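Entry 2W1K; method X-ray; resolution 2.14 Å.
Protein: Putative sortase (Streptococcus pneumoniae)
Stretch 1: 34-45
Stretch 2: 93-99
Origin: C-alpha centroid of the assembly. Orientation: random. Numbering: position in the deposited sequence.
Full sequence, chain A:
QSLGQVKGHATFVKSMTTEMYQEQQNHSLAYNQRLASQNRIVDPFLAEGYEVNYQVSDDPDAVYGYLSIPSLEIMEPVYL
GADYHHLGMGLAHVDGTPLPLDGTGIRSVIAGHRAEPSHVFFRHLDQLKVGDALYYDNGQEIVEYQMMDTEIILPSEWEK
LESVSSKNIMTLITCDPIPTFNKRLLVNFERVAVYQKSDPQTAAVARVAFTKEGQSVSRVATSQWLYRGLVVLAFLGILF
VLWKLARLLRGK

Stretch 1 34-45: RLASQNRIVDPF
Stretch 2 93-99: HVDGTPL

Packing of residues 34-45 against residues 93-99 in a putative sortase from Streptococcus pneumoniae. The two segments lie in one chain and bury 413 Å² between them, both sides summed. Closest CA pairs set the register: Ile41 to Gly96, 5.1 Å CA to CA, and Pro44 to Val94, 6.7 Å CA to CA. The segments therefore run in opposite senses, with Leu35 near Thr97 and Pro98 and Pro44 near Val94. From Gln38 (phi/psi -61/177) the first segment passes through Asn39 (-143/-78) into an extended run, Arg40 (-65/121), Ile41 (-78/140), Val42 (-97/145) and Asp43 (-58/122).

The second segment folds into a type II beta turn from Val94 to Thr97, with Asp95 at -51/136 and Gly96 at 101/-5. Thr97 N donates to Val94 O (3.1 Å), and Thr97 OG1, with chi1 p, donates to the same Val94 O (2.8 Å), so one carbonyl closes the turn twice. Gly96 suits its place: a CB at these angles would jam against the carbonyl O of Asp95, and would also lie 3.5 Å from Ile41 CG1, a tight fit. His93 (chi1 t, chi2 -89°) turns its ring to the Thr97-Pro98 backbone, where its NE2 makes weak hydrogen bonds to Thr97 O (2.7 Å) and Pro98 O (3.0 Å).

The direct contacts are mostly van der Waals, side-chain carbons against side chains and backbone of the turn and of Pro98. Leu35 is in the m,t rotamer and its CA-to-CB bond points toward the second segment; its CD2 rests 3.7 Å from Gly96 CA, while its CD1 lies 3.4 Å from Pro98 N and 3.9 Å from Pro98 CD. Ile41 (chi1 m, chi2 t) is buried: its CG2 meets Val94 CG1 at 3.8 Å, its CG1 lies 3.7 Å from Gly96 O, and its CD1 reaches Thr97 CG2 at 3.9 Å. Val94 (chi1 t) also packs its CG2 against Pro44 CB at 4.1 Å; the Pro44 ring is C-gamma endo.

No direct hydrogen bond crosses the interface; water supplies the polar links. Water 1 donates to Gln38 OE1 (2.6 Å) and Asp95 OD1 (2.8 Å), joining a poorly ordered Gln38 side chain (m,t, chi3 -123°) to Asp95 (chi1 t, chi2 57°). Water 3 accepts from Val42 N (2.8 Å) and donates to Asp95 O (2.6 Å), bridging backbones whose own N and O atoms, Val42 N and Asp95 O, are 4.5 Å apart. Water 2 donates to Gly96 O (3.0 Å) and weakly to Asn39 O (3.4 Å).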

# COMPACT_ATOMS: atom_id res chain seq x y z
N ARG A 34 5.68 -17.49 0.68
CA ARG A 34 4.57 -18.40 1.03
C ARG A 34 3.31 -18.27 0.22
O ARG A 34 2.46 -19.19 0.25
CB ARG A 34 4.13 -18.27 2.49
CG ARG A 34 5.22 -18.34 3.48
CD ARG A 34 4.78 -18.38 4.91
NE ARG A 34 4.08 -17.18 5.43
CZ ARG A 34 4.70 -16.16 5.99
NH1 ARG A 34 6.05 -16.17 6.06
NH2 ARG A 34 4.02 -15.16 6.50
N LEU A 35 3.11 -17.13 -0.46
CA LEU A 35 1.91 -16.97 -1.31
C LEU A 35 1.69 -17.96 -2.46
O LEU A 35 0.52 -18.21 -2.85
CB LEU A 35 1.94 -15.61 -1.98
CG LEU A 35 1.90 -14.40 -1.08
CD1 LEU A 35 2.05 -13.16 -2.00
CD2 LEU A 35 0.59 -14.41 -0.29
N ALA A 36 2.74 -18.50 -3.08
CA ALA A 36 2.43 -19.65 -4.03
C ALA A 36 1.33 -20.62 -3.39
O ALA A 36 0.18 -20.75 -3.92
CB ALA A 36 3.73 -20.45 -4.53
N SER A 37 1.69 -21.25 -2.26
CA SER A 37 0.73 -21.91 -1.30
C SER A 37 -0.74 -21.36 -1.04
O SER A 37 -1.69 -22.15 -1.13
CB SER A 37 1.42 -22.14 0.06
OG SER A 37 2.82 -22.32 -0.11
N GLN A 38 -0.93 -20.07 -0.65
CA GLN A 38 -2.31 -19.49 -0.51
C GLN A 38 -3.15 -19.45 -1.81
O GLN A 38 -2.66 -19.85 -2.90
CB GLN A 38 -2.27 -18.06 0.07
CG GLN A 38 -2.05 -18.00 1.60
CD GLN A 38 -2.12 -16.53 2.13
OE1 GLN A 38 -1.16 -16.04 2.75
NE2 GLN A 38 -3.23 -15.83 1.82
N ASN A 39 -4.41 -18.98 -1.71
CA ASN A 39 -5.23 -18.81 -2.94
C ASN A 39 -6.21 -17.62 -3.10
O ASN A 39 -5.92 -16.63 -3.80
CB ASN A 39 -5.85 -20.13 -3.44
CG ASN A 39 -5.26 -20.55 -4.79
OD1 ASN A 39 -5.31 -19.77 -5.76
ND2 ASN A 39 -4.66 -21.75 -4.84
N ARG A 40 -7.37 -17.74 -2.45
CA ARG A 40 -8.34 -16.65 -2.43
C ARG A 40 -7.81 -15.39 -1.68
O ARG A 40 -7.36 -15.39 -0.50
CB ARG A 40 -9.71 -17.14 -1.92
CG ARG A 40 -10.51 -17.94 -2.99
CD ARG A 40 -11.99 -18.15 -2.60
NE ARG A 40 -12.71 -16.88 -2.67
CZ ARG A 40 -13.10 -16.16 -1.63
NH1 ARG A 40 -13.72 -15.00 -1.84
NH2 ARG A 40 -12.89 -16.58 -0.38
N ILE A 41 -7.79 -14.31 -2.44
CA ILE A 41 -7.62 -13.01 -1.90
C ILE A 41 -9.01 -12.68 -1.35
O ILE A 41 -9.95 -13.03 -1.96
CB ILE A 41 -7.19 -12.09 -3.05
CG1 ILE A 41 -5.74 -12.43 -3.39
CG2 ILE A 41 -7.46 -10.62 -2.68
CD1 ILE A 41 -5.33 -12.16 -4.75
N VAL A 42 -9.16 -12.05 -0.20
CA VAL A 42 -10.52 -11.75 0.30
C VAL A 42 -10.85 -10.31 -0.08
O VAL A 42 -9.95 -9.46 -0.10
CB VAL A 42 -10.61 -12.02 1.85
CG1 VAL A 42 -11.75 -11.33 2.49
CG2 VAL A 42 -10.65 -13.52 2.11
N ASP A 43 -12.12 -10.00 -0.41
CA ASP A 43 -12.48 -8.61 -0.54
C ASP A 43 -12.24 -7.80 0.72
O ASP A 43 -12.76 -8.15 1.75
CB ASP A 43 -13.92 -8.38 -0.94
CG ASP A 43 -14.18 -6.90 -1.26
OD1 ASP A 43 -13.49 -6.40 -2.18
OD2 ASP A 43 -15.02 -6.26 -0.62
N PRO A 44 -11.42 -6.73 0.64
CA PRO A 44 -11.08 -5.88 1.78
C PRO A 44 -12.26 -5.07 2.33
O PRO A 44 -12.22 -4.63 3.46
CB PRO A 44 -10.02 -4.95 1.22
CG PRO A 44 -10.28 -4.94 -0.23
CD PRO A 44 -10.71 -6.30 -0.59
N PHE A 45 -13.33 -4.94 1.59
CA PHE A 45 -14.46 -4.12 2.03
C PHE A 45 -15.63 -5.03 2.29
O PHE A 45 -16.79 -4.59 2.31
CB PHE A 45 -14.78 -2.97 1.02
CG PHE A 45 -13.59 -2.09 0.76
CD1 PHE A 45 -13.20 -1.17 1.73
CD2 PHE A 45 -12.77 -2.28 -0.35
CE1 PHE A 45 -12.05 -0.35 1.54
CE2 PHE A 45 -11.60 -1.48 -0.55
CZ PHE A 45 -11.25 -0.53 0.40
N HIS A 93 -2.55 -3.12 3.64
CA HIS A 93 -2.16 -4.06 2.63
C HIS A 93 -3.16 -5.22 2.63
O HIS A 93 -3.65 -5.63 3.71
CB HIS A 93 -0.74 -4.54 2.89
CG HIS A 93 -0.37 -5.73 2.08
ND1 HIS A 93 -0.59 -7.02 2.51
CD2 HIS A 93 0.17 -5.83 0.82
CE1 HIS A 93 -0.23 -7.86 1.57
NE2 HIS A 93 0.23 -7.17 0.53
N VAL A 94 -3.52 -5.69 1.44
CA VAL A 94 -4.46 -6.83 1.22
C VAL A 94 -3.76 -8.19 1.27
O VAL A 94 -2.96 -8.54 0.41
CB VAL A 94 -5.25 -6.61 -0.10
CG1 VAL A 94 -6.23 -7.80 -0.39
CG2 VAL A 94 -6.13 -5.26 0.10
N ASP A 95 -4.02 -8.93 2.34
CA ASP A 95 -3.46 -10.26 2.51
C ASP A 95 -3.72 -11.11 1.28
O ASP A 95 -4.86 -11.15 0.74
CB ASP A 95 -4.07 -10.90 3.74
CG ASP A 95 -3.43 -12.30 4.06
OD1 ASP A 95 -2.21 -12.42 4.25
OD2 ASP A 95 -4.15 -13.31 4.08
N GLY A 96 -2.68 -11.84 0.85
CA GLY A 96 -2.78 -12.79 -0.19
C GLY A 96 -2.22 -12.08 -1.46
O GLY A 96 -2.13 -12.67 -2.54
N THR A 97 -1.89 -10.81 -1.34
CA THR A 97 -1.08 -10.13 -2.42
C THR A 97 0.32 -9.85 -1.82
O THR A 97 0.48 -9.65 -0.60
CB THR A 97 -1.70 -8.84 -2.96
OG1 THR A 97 -1.61 -7.80 -1.96
CG2 THR A 97 -3.21 -9.15 -3.35
N PRO A 98 1.35 -9.86 -2.68
CA PRO A 98 2.68 -9.61 -2.18
C PRO A 98 2.82 -8.27 -1.47
O PRO A 98 2.15 -7.25 -1.78
CB PRO A 98 3.58 -9.77 -3.44
CG PRO A 98 2.61 -9.32 -4.62
CD PRO A 98 1.31 -10.06 -4.16
N LEU A 99 3.71 -8.24 -0.53
CA LEU A 99 4.20 -6.94 -0.00
C LEU A 99 5.04 -6.23 -1.11
O LEU A 99 5.60 -6.88 -2.04
CB LEU A 99 5.06 -7.17 1.28
CG LEU A 99 4.18 -7.86 2.36
CD1 LEU A 99 5.09 -8.47 3.53
CD2 LEU A 99 3.21 -6.83 3.06
O HOH W 1 -1.10 -14.88 5.10
O HOH W 2 -2.86 -15.60 -2.68
O HOH W 3 -7.33 -11.00 1.63